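Protein-L-isoaspartate O-methyltransferase beta-aspartate methyltransferase (Plasmodium falciparum, PDB 2PBF) probably initiates repair of damaged proteins by transferring a methyl group from S-adenosylmethionine to the carboxyl group of isoaspartyl residues, and is captured here with the product S-adenosyl-L-homocysteine bound. Local coordinates at residues R117-V122 and I144-I149; V168-S173 and V222-N227; R83-G88 and I113-V118. One frame throughout, in Å; residues are numbered along the deposited sequence.

How the contacts relate
All three contacts reach the bound S-adenosyl-L-homocysteine. Contact 3 runs along strands 83-87 and 111-116 of the central sheet to their C-terminal ends, and contacts 1 and 2 lie near or past such ends. Contact 1, its centre about 8 Å from that of contact 3, takes up the chain where strand 111-116 ends, sharing Arg117 and Val118, and joins the start of helix 119-132 to strand 142-146, the next strand of the sheet. Contact 2 comes last along the chain and ties the loop after strand 163-168 to the C-terminal tail, its centre about 13 Å from that of contact 1 and 12 Å from that of contact 3. Together they line much of the adenosine side of the site.

Contact 1 of 3, residues R117-V122 and I144-I149; sequences RVKDLV and IIHKNI. With SAH (S-adenosyl-L-homocysteine), chain C.
With CG anti to the backbone N (chi1 -178°), the imidazole of His146 extends from strand 142-146 to the start of helix 119-132, where Lys119, its CG also anti to N and its chain bent at chi2, lies against it. The two side chains cross at about a right angle. Lys119 CB stands over one face, 3.8 Å from the centre of the His146 ring and displaced toward the rim, in a CH-pi contact, while Lys119 CD approaches His146 ND1 to 3.5 Å. At the ring edge, His146 NE2 donates to Arg117 O over 2.8 Å, a weak bond because the angle at the hydrogen is only 125°. A water links Lys119 NZ with His146 ND1. Deeper in, Val122 CG2 packs on His146 CB at 3.6 Å, and Val122 CG1 meets Ile144 CG2.

Beyond the strand, Arg117 and Asn148 lie side by side, their guanidinium and amide planes 87° apart. Arg117 CD lies over the face of the adenine opposite to that met by Leu224 CD1, 3.4 Å from SAH N7. Asn148 OD1 accepts a bond from SAH N6 at 2.8 Å, and Ile149 N donates to SAH N1 at 3.1 Å; Asn148 ND2 is held by Lys225 O, and Arg117 NH1 by the C-terminal carboxylate of Asn227. Reading N6 and N1 with one side chain and the next backbone N-H is consistent with selection of adenine. The helix start and strand belong to a beta-alpha-beta unit of the Rossmann-like methyltransferase fold, whose strand ends contribute to the adenine pocket.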
loop_
_atom_site.group_PDB
_atom_site.type_symbol
_atom_site.label_atom_id
_atom_site.label_comp_id
_atom_site.label_asym_id
_atom_site.label_seq_id
_atom_site.Cartn_x
_atom_site.Cartn_y
_atom_site.Cartn_z
ATOM N N ARG A 117 -6.152 6.954 -8.552
ATOM C CA ARG A 117 -6.484 7.666 -9.791
ATOM C C ARG A 117 -7.955 7.604 -10.151
ATOM O O ARG A 117 -8.484 8.535 -10.772
ATOM C CB ARG A 117 -5.605 7.214 -10.959
ATOM C CG ARG A 117 -6.094 6.034 -11.785
ATOM C CD ARG A 117 -5.129 5.753 -12.981
ATOM N NE ARG A 117 -5.535 6.422 -14.218
ATOM C CZ ARG A 117 -6.595 6.083 -14.966
ATOM N NH1 ARG A 117 -6.851 6.772 -16.077
ATOM N NH2 ARG A 117 -7.396 5.061 -14.629
ATOM N N VAL A 118 -8.621 6.535 -9.721
ATOM C CA VAL A 118 -10.024 6.283 -10.073
ATOM C C VAL A 118 -10.958 6.633 -8.931
ATOM O O VAL A 118 -10.830 6.119 -7.806
ATOM C CB VAL A 118 -10.259 4.801 -10.537
ATOM C CG1 VAL A 118 -11.630 4.638 -11.139
ATOM C CG2 VAL A 118 -9.201 4.358 -11.528
ATOM N N LYS A 119 -11.930 7.488 -9.242
ATOM C CA LYS A 119 -12.773 8.122 -8.252
ATOM C C LYS A 119 -13.705 7.125 -7.594
ATOM O O LYS A 119 -13.934 7.193 -6.398
ATOM C CB LYS A 119 -13.579 9.248 -8.916
ATOM C CG LYS A 119 -14.572 9.943 -8.016
ATOM C CD LYS A 119 -13.885 10.769 -6.950
ATOM C CE LYS A 119 -14.899 11.518 -6.090
ATOM N NZ LYS A 119 -14.191 12.326 -5.049
ATOM N N ASP A 120 -14.256 6.214 -8.389
ATOM C CA ASP A 120 -15.066 5.130 -7.870
ATOM C C ASP A 120 -14.323 4.283 -6.868
ATOM O O ASP A 120 -14.930 3.766 -5.937
ATOM C CB ASP A 120 -15.524 4.213 -9.001
ATOM C CG ASP A 120 -16.697 4.769 -9.747
ATOM O OD1 ASP A 120 -17.474 5.559 -9.162
ATOM O OD2 ASP A 120 -16.830 4.402 -10.926
ATOM N N LEU A 121 -13.026 4.101 -7.096
ATOM C CA LEU A 121 -12.202 3.360 -6.147
ATOM C C LEU A 121 -11.878 4.177 -4.893
ATOM O O LEU A 121 -11.924 3.627 -3.782
ATOM C CB LEU A 121 -10.960 2.751 -6.812
ATOM C CG LEU A 121 -11.418 1.495 -7.573
ATOM C CD1 LEU A 121 -10.724 1.366 -8.886
ATOM C CD2 LEU A 121 -11.262 0.249 -6.714
ATOM N N VAL A 122 -11.583 5.470 -5.056
ATOM C CA VAL A 122 -11.598 6.398 -3.906
ATOM C C VAL A 122 -12.881 6.170 -3.073
ATOM O O VAL A 122 -12.813 5.799 -1.901
ATOM C CB VAL A 122 -11.527 7.887 -4.315
ATOM C CG1 VAL A 122 -11.574 8.774 -3.071
ATOM C CG2 VAL A 122 -10.274 8.177 -5.126
ATOM N N ILE A 144 -7.396 9.467 2.040
ATOM C CA ILE A 144 -7.426 8.867 0.704
ATOM C C ILE A 144 -7.825 9.957 -0.272
ATOM O O ILE A 144 -8.915 10.509 -0.172
ATOM C CB ILE A 144 -8.473 7.729 0.578
ATOM C CG1 ILE A 144 -8.304 6.667 1.670
ATOM C CG2 ILE A 144 -8.438 7.131 -0.854
ATOM C CD1 ILE A 144 -7.025 5.811 1.569
ATOM N N ILE A 145 -6.917 10.250 -1.196
ATOM C CA ILE A 145 -7.038 11.318 -2.184
ATOM C C ILE A 145 -7.301 10.742 -3.582
ATOM O O ILE A 145 -6.680 9.759 -3.975
ATOM C CB ILE A 145 -5.704 12.163 -2.239
ATOM C CG1 ILE A 145 -5.261 12.615 -0.840
ATOM C CG2 ILE A 145 -5.828 13.357 -3.132
ATOM C CD1 ILE A 145 -6.361 13.199 0.027
ATOM N N HIS A 146 -8.217 11.363 -4.322
ATOM C CA HIS A 146 -8.367 11.118 -5.763
ATOM C C HIS A 146 -7.265 11.821 -6.554
ATOM O O HIS A 146 -7.314 13.028 -6.764
ATOM C CB HIS A 146 -9.747 11.564 -6.234
ATOM C CG HIS A 146 -10.006 11.313 -7.686
ATOM N ND1 HIS A 146 -10.921 12.039 -8.409
ATOM C CD2 HIS A 146 -9.456 10.430 -8.551
ATOM C CE1 HIS A 146 -10.937 11.608 -9.658
ATOM N NE2 HIS A 146 -10.054 10.633 -9.771
ATOM N N LYS A 147 -6.274 11.059 -6.998
ATOM C CA LYS A 147 -5.082 11.629 -7.616
ATOM C C LYS A 147 -4.276 10.602 -8.394
ATOM O O LYS A 147 -4.041 9.492 -7.931
ATOM C CB LYS A 147 -4.175 12.250 -6.539
ATOM C CG LYS A 147 -2.927 12.973 -7.066
ATOM C CD LYS A 147 -3.196 14.468 -7.097
ATOM C CE LYS A 147 -2.530 15.157 -8.263
ATOM N NZ LYS A 147 -2.697 16.637 -8.109
ATOM N N ASN A 148 -3.819 11.011 -9.567
ATOM C CA ASN A 148 -2.841 10.264 -10.321
ATOM C C ASN A 148 -1.452 10.749 -9.932
ATOM O O ASN A 148 -1.186 11.949 -9.941
ATOM C CB ASN A 148 -3.050 10.476 -11.821
ATOM C CG ASN A 148 -2.166 9.592 -12.665
ATOM O OD1 ASN A 148 -0.991 9.353 -12.348
ATOM N ND2 ASN A 148 -2.734 9.080 -13.748
ATOM N N ILE A 149 -0.572 9.805 -9.609
ATOM C CA ILE A 149 0.762 10.115 -9.104
ATOM C C ILE A 149 1.588 10.899 -10.133
ATOM O O ILE A 149 2.515 11.641 -9.778
ATOM C CB ILE A 149 1.486 8.817 -8.648
ATOM C CG1 ILE A 149 2.821 9.130 -7.959
ATOM C CG2 ILE A 149 1.694 7.841 -9.823
ATOM C CD1 ILE A 149 2.713 9.945 -6.687
HETATM N N SAH C . -3.291 -1.756 -2.938
HETATM C CA SAH C . -4.495 -1.923 -3.792
HETATM C CB SAH C . -4.060 -2.247 -5.199
HETATM C CG SAH C . -5.214 -1.953 -6.147
HETATM S SD SAH C . -4.771 -2.298 -7.852
HETATM C C SAH C . -5.473 -2.979 -3.267
HETATM O O SAH C . -5.030 -4.063 -2.883
HETATM O OXT SAH C . -6.710 -2.756 -3.218
HETATM C "C5'" SAH C . -3.805 -0.795 -8.138
HETATM C "C4'" SAH C . -4.572 0.525 -8.046
HETATM O "O4'" SAH C . -3.748 1.512 -8.601
HETATM C "C3'" SAH C . -5.895 0.612 -8.793
HETATM O "O3'" SAH C . -6.927 0.916 -7.869
HETATM C "C2'" SAH C . -5.689 1.721 -9.814
HETATM O "O2'" SAH C . -6.850 2.499 -10.004
HETATM C "C1'" SAH C . -4.573 2.516 -9.170
HETATM N N9 SAH C . -3.723 3.302 -10.092
HETATM C C8 SAH C . -3.312 2.921 -11.337
HETATM N N7 SAH C . -2.508 3.892 -11.828
HETATM C C5 SAH C . -2.418 4.901 -10.933
HETATM C C6 SAH C . -1.757 6.135 -10.949
HETATM N N6 SAH C . -1.031 6.544 -11.981
HETATM N N1 SAH C . -1.832 6.950 -9.849
HETATM C C2 SAH C . -2.582 6.564 -8.754
HETATM N N3 SAH C . -3.233 5.356 -8.772
HETATM C C4 SAH C . -3.162 4.529 -9.837
HETATM O O HOH W 1 -12.613 13.891 -6.837
HETATM O O HOH W 2 -11.816 9.210 -12.132
#

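Contact 2 of 3, residues V168-S173 and V222-N227; sequences VGASAS and VSLKKN. With SAH (S-adenosyl-L-homocysteine), chain C.
Ala170 CB and Leu224 CD1 touch at 3.8 Å beside the adenosine of SAH. Leu224 CD1 lies over one face of the adenine, 3.4 Å from C5 of SAH, and chi1 -169° sets CG anti to the backbone N, 3.8 Å from SAH N6. At the other end of the nucleoside, Val222 CG2 lies 3.5 Å from C5' of SAH and also packs on Ala170 CB. Lys225, which follows Leu224, meets the base through its backbone: its N donates to SAH N7 at 3.1 Å, and its O accepts a weak bond from SAH N6.

The loop after strand 163-168, at the C-terminal edge of the Rossmann-like sheet, is thus joined to the C-terminal tail in walling the SAH site. Behind the apolar layer the backbones form a single beta bridge at Ser171 and Ser223. Ser171 N donates to Val222 O over 2.7 Å, nearly straight at 167° and in the carbonyl plane; Leu224 N donates to Ser171 O, though the modelled 2.5 Å is doubtfully short. Two waters extend the join, one between Gly169 O and Val222 N, the other between Ser173 N and Leu224 O. The buried Ala170 O has no polar partner in the model.

Further out, Ala172 CB packs on Leu224 CD2 at 4.0 Å, and both Val168 and Leu224 touch Val87 of strand 83-87. Lys226 NZ makes a salt bridge with Glu174.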
loop_
_atom_site.group_PDB
_atom_site.type_symbol
_atom_site.label_atom_id
_atom_site.label_comp_id
_atom_site.label_asym_id
_atom_site.label_seq_id
_atom_site.Cartn_x
_atom_site.Cartn_y
_atom_site.Cartn_z
ATOM N N VAL A 168 3.741 1.130 -3.859
ATOM C CA VAL A 168 3.075 1.377 -5.102
ATOM C C VAL A 168 2.430 0.056 -5.511
ATOM O O VAL A 168 3.124 -0.927 -5.718
ATOM C CB VAL A 168 4.073 1.874 -6.167
ATOM C CG1 VAL A 168 3.340 2.413 -7.344
ATOM C CG2 VAL A 168 5.035 2.939 -5.571
ATOM N N GLY A 169 1.102 0.060 -5.641
ATOM C CA GLY A 169 0.355 -1.180 -5.844
ATOM C C GLY A 169 -0.018 -1.431 -7.304
ATOM O O GLY A 169 -0.947 -2.182 -7.575
ATOM N N ALA A 170 0.734 -0.809 -8.223
ATOM C CA ALA A 170 0.516 -0.918 -9.642
ATOM C C ALA A 170 1.868 -0.828 -10.327
ATOM O O ALA A 170 2.794 -0.182 -9.824
ATOM C CB ALA A 170 -0.451 0.169 -10.147
ATOM N N SER A 171 1.982 -1.530 -11.456
ATOM C CA SER A 171 3.228 -1.674 -12.173
ATOM C C SER A 171 3.524 -0.492 -13.094
ATOM O O SER A 171 2.647 0.003 -13.803
ATOM C CB SER A 171 3.177 -2.942 -13.005
ATOM O OG SER A 171 4.371 -3.084 -13.711
ATOM N N ALA A 172 4.782 -0.070 -13.081
ATOM C CA ALA A 172 5.213 1.097 -13.814
ATOM C C ALA A 172 6.078 0.669 -14.990
ATOM O O ALA A 172 6.935 -0.217 -14.850
ATOM C CB ALA A 172 6.011 2.011 -12.903
ATOM N N SER A 173 5.866 1.317 -16.138
ATOM C CA SER A 173 6.725 1.125 -17.323
ATOM C C SER A 173 8.190 1.422 -17.001
ATOM O O SER A 173 9.100 0.804 -17.562
ATOM C CB SER A 173 6.226 1.974 -18.501
ATOM O OG SER A 173 6.220 3.360 -18.203
ATOM N N VAL A 222 -1.689 -4.920 -11.597
ATOM C CA VAL A 222 -2.353 -4.032 -12.543
ATOM C C VAL A 222 -1.348 -2.909 -12.899
ATOM O O VAL A 222 -0.412 -2.636 -12.141
ATOM C CB VAL A 222 -3.726 -3.458 -12.007
ATOM C CG1 VAL A 222 -4.411 -4.410 -10.998
ATOM C CG2 VAL A 222 -3.569 -2.089 -11.376
ATOM N N SER A 223 -1.552 -2.272 -14.047
ATOM C CA SER A 223 -0.655 -1.220 -14.535
ATOM C C SER A 223 -0.808 0.158 -13.848
ATOM O O SER A 223 -1.935 0.625 -13.597
ATOM C CB SER A 223 -0.849 -1.054 -16.043
ATOM O OG SER A 223 0.132 -0.172 -16.551
ATOM N N LEU A 224 0.325 0.808 -13.575
ATOM C CA LEU A 224 0.328 2.205 -13.106
ATOM C C LEU A 224 0.159 3.148 -14.307
ATOM O O LEU A 224 1.134 3.466 -14.990
ATOM C CB LEU A 224 1.613 2.530 -12.333
ATOM C CG LEU A 224 1.651 3.854 -11.574
ATOM C CD1 LEU A 224 0.762 3.785 -10.349
ATOM C CD2 LEU A 224 3.089 4.209 -11.200
ATOM N N LYS A 225 -1.084 3.567 -14.542
ATOM C CA LYS A 225 -1.497 4.317 -15.721
ATOM C C LYS A 225 -1.101 5.793 -15.669
ATOM O O LYS A 225 -1.388 6.498 -14.696
ATOM C CB LYS A 225 -3.013 4.205 -15.901
ATOM C CG LYS A 225 -3.536 2.853 -16.344
ATOM C CD LYS A 225 -5.027 2.954 -16.630
ATOM C CE LYS A 225 -5.668 1.610 -16.992
ATOM N NZ LYS A 225 -5.148 0.992 -18.265
ATOM N N LYS A 226 -0.459 6.248 -16.742
ATOM C CA LYS A 226 0.039 7.614 -16.856
ATOM C C LYS A 226 -1.030 8.657 -17.165
ATOM O O LYS A 226 -0.828 9.845 -16.932
ATOM C CB LYS A 226 1.152 7.674 -17.885
ATOM C CG LYS A 226 2.461 7.165 -17.361
ATOM C CD LYS A 226 3.473 7.078 -18.452
ATOM C CE LYS A 226 4.821 6.767 -17.887
ATOM N NZ LYS A 226 5.790 6.614 -18.991
ATOM N N ASN A 227 -2.169 8.228 -17.687
ATOM C CA ASN A 227 -3.290 9.151 -17.822
ATOM C C ASN A 227 -4.572 8.543 -17.294
ATOM O O ASN A 227 -4.562 7.980 -16.195
ATOM C CB ASN A 227 -3.454 9.658 -19.267
ATOM C CG ASN A 227 -3.337 8.547 -20.307
ATOM O OD1 ASN A 227 -4.219 7.681 -20.422
ATOM N ND2 ASN A 227 -2.249 8.568 -21.070
ATOM O OXT ASN A 227 -5.625 8.603 -17.943
HETATM N N SAH C . -3.291 -1.756 -2.938
HETATM C CA SAH C . -4.495 -1.923 -3.792
HETATM C CB SAH C . -4.060 -2.247 -5.199
HETATM C CG SAH C . -5.214 -1.953 -6.147
HETATM S SD SAH C . -4.771 -2.298 -7.852
HETATM C C SAH C . -5.473 -2.979 -3.267
HETATM O O SAH C . -5.030 -4.063 -2.883
HETATM O OXT SAH C . -6.710 -2.756 -3.218
HETATM C "C5'" SAH C . -3.805 -0.795 -8.138
HETATM C "C4'" SAH C . -4.572 0.525 -8.046
HETATM O "O4'" SAH C . -3.748 1.512 -8.601
HETATM C "C3'" SAH C . -5.895 0.612 -8.793
HETATM O "O3'" SAH C . -6.927 0.916 -7.869
HETATM C "C2'" SAH C . -5.689 1.721 -9.814
HETATM O "O2'" SAH C . -6.850 2.499 -10.004
HETATM C "C1'" SAH C . -4.573 2.516 -9.170
HETATM N N9 SAH C . -3.723 3.302 -10.092
HETATM C C8 SAH C . -3.312 2.921 -11.337
HETATM N N7 SAH C . -2.508 3.892 -11.828
HETATM C C5 SAH C . -2.418 4.901 -10.933
HETATM C C6 SAH C . -1.757 6.135 -10.949
HETATM N N6 SAH C . -1.031 6.544 -11.981
HETATM N N1 SAH C . -1.832 6.950 -9.849
HETATM C C2 SAH C . -2.582 6.564 -8.754
HETATM N N3 SAH C . -3.233 5.356 -8.772
HETATM C C4 SAH C . -3.162 4.529 -9.837
HETATM O O HOH W 3 -2.020 -4.851 -8.600
HETATM O O HOH W 4 3.771 3.513 -15.663
#

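Contact 3 of 3, residues R83-G88 and I113-V118; sequences RAIDVG and IGLERV. With SAH (S-adenosyl-L-homocysteine), chain C.
Glu116 OE1, 3.6 Å from Gly88 C, is gripped twice: SAH O3' donates to it at 2.8 Å, and Gly90 N is hydrogen-bonded to it. The other oxygen, OE2, accepts a bond from Val118 N at 3.0 Å, on its anti side and 32° out of the carboxylate plane. It also takes one from SAH O2', modelled at 2.4 Å, too short to be trusted in detail. An acidic side chain that holds both ribose hydroxyls from the end of the second strand is a hallmark of Rossmann-like methyltransferases, as is the glycine-rich turn that begins at Gly88. The Glu116 chain bends at chi2, which swings CD back toward the ribose.

Gly88 CA comes within 3.2 Å of SAH O4'; a CB here would collide with that oxygen, and at the positive phi of 93° it would also press against the preceding carbonyl O. Four backbone bonds join the two strands; the segments 83-87 and 113-116 run parallel, 19° apart in direction. The last bond, from Gly88 N to Leu115 O at 2.7 Å, fixes the turn to the neighbouring strand.

On the sheet face opposite to Ile85, Asp86 is held by Thr95 OG1 and His167 ND1. On the face bearing Ile85, Ile113 and Leu115, the two isoleucines lie side by side, with Ile85 CG1 3.6 Å from Ile113 CG2, and Ile85 CD1 rests 3.9 Å from Leu115 CD2.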
loop_
_atom_site.group_PDB
_atom_site.type_symbol
_atom_site.label_atom_id
_atom_site.label_comp_id
_atom_site.label_asym_id
_atom_site.label_seq_id
_atom_site.Cartn_x
_atom_site.Cartn_y
_atom_site.Cartn_z
ATOM N N ARG A 83 6.110 8.836 8.013
ATOM C CA ARG A 83 5.216 9.215 6.929
ATOM C C ARG A 83 5.256 8.153 5.822
ATOM O O ARG A 83 6.330 7.814 5.314
ATOM C CB ARG A 83 5.604 10.579 6.365
ATOM C CG ARG A 83 5.763 11.666 7.425
ATOM C CD ARG A 83 5.977 13.031 6.799
ATOM N NE ARG A 83 4.735 13.662 6.331
ATOM C CZ ARG A 83 4.520 14.082 5.088
ATOM N NH1 ARG A 83 5.460 13.929 4.145
ATOM N NH2 ARG A 83 3.363 14.644 4.782
ATOM N N ALA A 84 4.079 7.649 5.469
ATOM C CA ALA A 84 3.897 6.600 4.441
ATOM C C ALA A 84 2.913 7.076 3.368
ATOM O O ALA A 84 2.003 7.863 3.639
ATOM C CB ALA A 84 3.378 5.317 5.085
ATOM N N ILE A 85 3.118 6.620 2.137
ATOM C CA ILE A 85 2.191 6.896 1.046
ATOM C C ILE A 85 1.915 5.587 0.303
ATOM O O ILE A 85 2.834 4.807 0.027
ATOM C CB ILE A 85 2.674 8.069 0.104
ATOM C CG1 ILE A 85 1.703 8.291 -1.062
ATOM C CG2 ILE A 85 4.143 7.873 -0.376
ATOM C CD1 ILE A 85 1.968 9.612 -1.812
ATOM N N ASP A 86 0.637 5.343 0.041
ATOM C CA ASP A 86 0.191 4.157 -0.675
ATOM C C ASP A 86 -0.267 4.648 -2.020
ATOM O O ASP A 86 -1.312 5.325 -2.134
ATOM C CB ASP A 86 -0.952 3.474 0.080
ATOM C CG ASP A 86 -1.407 2.180 -0.558
ATOM O OD1 ASP A 86 -0.688 1.606 -1.393
ATOM O OD2 ASP A 86 -2.514 1.702 -0.197
ATOM N N VAL A 87 0.524 4.328 -3.033
ATOM C CA VAL A 87 0.241 4.781 -4.375
ATOM C C VAL A 87 -0.582 3.714 -5.102
ATOM O O VAL A 87 -0.071 2.643 -5.410
ATOM C CB VAL A 87 1.549 5.043 -5.175
ATOM C CG1 VAL A 87 1.204 5.477 -6.638
ATOM C CG2 VAL A 87 2.428 6.102 -4.463
ATOM N N GLY A 88 -1.846 4.031 -5.385
ATOM C CA GLY A 88 -2.772 3.084 -6.015
ATOM C C GLY A 88 -3.505 2.385 -4.905
ATOM O O GLY A 88 -3.493 1.147 -4.807
ATOM N N ILE A 113 -1.083 8.532 3.685
ATOM C CA ILE A 113 -1.905 9.042 2.584
ATOM C C ILE A 113 -2.053 7.969 1.502
ATOM O O ILE A 113 -1.077 7.323 1.155
ATOM C CB ILE A 113 -1.383 10.449 2.035
ATOM C CG1 ILE A 113 -2.368 11.088 1.071
ATOM C CG2 ILE A 113 -0.021 10.368 1.353
ATOM C CD1 ILE A 113 -1.965 12.542 0.660
ATOM N N GLY A 114 -3.285 7.744 1.030
ATOM C CA GLY A 114 -3.527 6.900 -0.134
ATOM C C GLY A 114 -3.840 7.758 -1.348
ATOM O O GLY A 114 -4.656 8.665 -1.278
ATOM N N LEU A 115 -3.175 7.496 -2.462
ATOM C CA LEU A 115 -3.532 8.146 -3.727
ATOM C C LEU A 115 -4.159 7.127 -4.658
ATOM O O LEU A 115 -3.606 6.046 -4.866
ATOM C CB LEU A 115 -2.290 8.728 -4.406
ATOM C CG LEU A 115 -1.866 10.184 -4.212
ATOM C CD1 LEU A 115 -1.950 10.695 -2.764
ATOM C CD2 LEU A 115 -0.452 10.360 -4.767
ATOM N N GLU A 116 -5.303 7.491 -5.229
ATOM C CA GLU A 116 -6.020 6.620 -6.137
ATOM C C GLU A 116 -6.529 7.411 -7.359
ATOM O O GLU A 116 -7.248 8.415 -7.214
ATOM C CB GLU A 116 -7.152 5.901 -5.401
ATOM C CG GLU A 116 -8.112 5.189 -6.311
ATOM C CD GLU A 116 -7.422 4.126 -7.155
ATOM O OE1 GLU A 116 -6.504 3.444 -6.658
ATOM O OE2 GLU A 116 -7.784 3.985 -8.324
ATOM N N ARG A 117 -6.152 6.954 -8.552
ATOM C CA ARG A 117 -6.484 7.666 -9.791
ATOM C C ARG A 117 -7.955 7.604 -10.151
ATOM O O ARG A 117 -8.484 8.535 -10.772
ATOM C CB ARG A 117 -5.605 7.214 -10.959
ATOM C CG ARG A 117 -6.094 6.034 -11.785
ATOM C CD ARG A 117 -5.129 5.753 -12.981
ATOM N NE ARG A 117 -5.535 6.422 -14.218
ATOM C CZ ARG A 117 -6.595 6.083 -14.966
ATOM N NH1 ARG A 117 -6.851 6.772 -16.077
ATOM N NH2 ARG A 117 -7.396 5.061 -14.629
ATOM N N VAL A 118 -8.621 6.535 -9.721
ATOM C CA VAL A 118 -10.024 6.283 -10.073
ATOM C C VAL A 118 -10.958 6.633 -8.931
ATOM O O VAL A 118 -10.830 6.119 -7.806
ATOM C CB VAL A 118 -10.259 4.801 -10.537
ATOM C CG1 VAL A 118 -11.630 4.638 -11.139
ATOM C CG2 VAL A 118 -9.201 4.358 -11.528
HETATM N N SAH C . -3.291 -1.756 -2.938
HETATM C CA SAH C . -4.495 -1.923 -3.792
HETATM C CB SAH C . -4.060 -2.247 -5.199
HETATM C CG SAH C . -5.214 -1.953 -6.147
HETATM S SD SAH C . -4.771 -2.298 -7.852
HETATM C C SAH C . -5.473 -2.979 -3.267
HETATM O O SAH C . -5.030 -4.063 -2.883
HETATM O OXT SAH C . -6.710 -2.756 -3.218
HETATM C "C5'" SAH C . -3.805 -0.795 -8.138
HETATM C "C4'" SAH C . -4.572 0.525 -8.046
HETATM O "O4'" SAH C . -3.748 1.512 -8.601
HETATM C "C3'" SAH C . -5.895 0.612 -8.793
HETATM O "O3'" SAH C . -6.927 0.916 -7.869
HETATM C "C2'" SAH C . -5.689 1.721 -9.814
HETATM O "O2'" SAH C . -6.850 2.499 -10.004
HETATM C "C1'" SAH C . -4.573 2.516 -9.170
HETATM N N9 SAH C . -3.723 3.302 -10.092
HETATM C C8 SAH C . -3.312 2.921 -11.337
HETATM N N7 SAH C . -2.508 3.892 -11.828
HETATM C C5 SAH C . -2.418 4.901 -10.933
HETATM C C6 SAH C . -1.757 6.135 -10.949
HETATM N N6 SAH C . -1.031 6.544 -11.981
HETATM N N1 SAH C . -1.832 6.950 -9.849
HETATM C C2 SAH C . -2.582 6.564 -8.754
HETATM N N3 SAH C . -3.233 5.356 -8.772
HETATM C C4 SAH C . -3.162 4.529 -9.837
#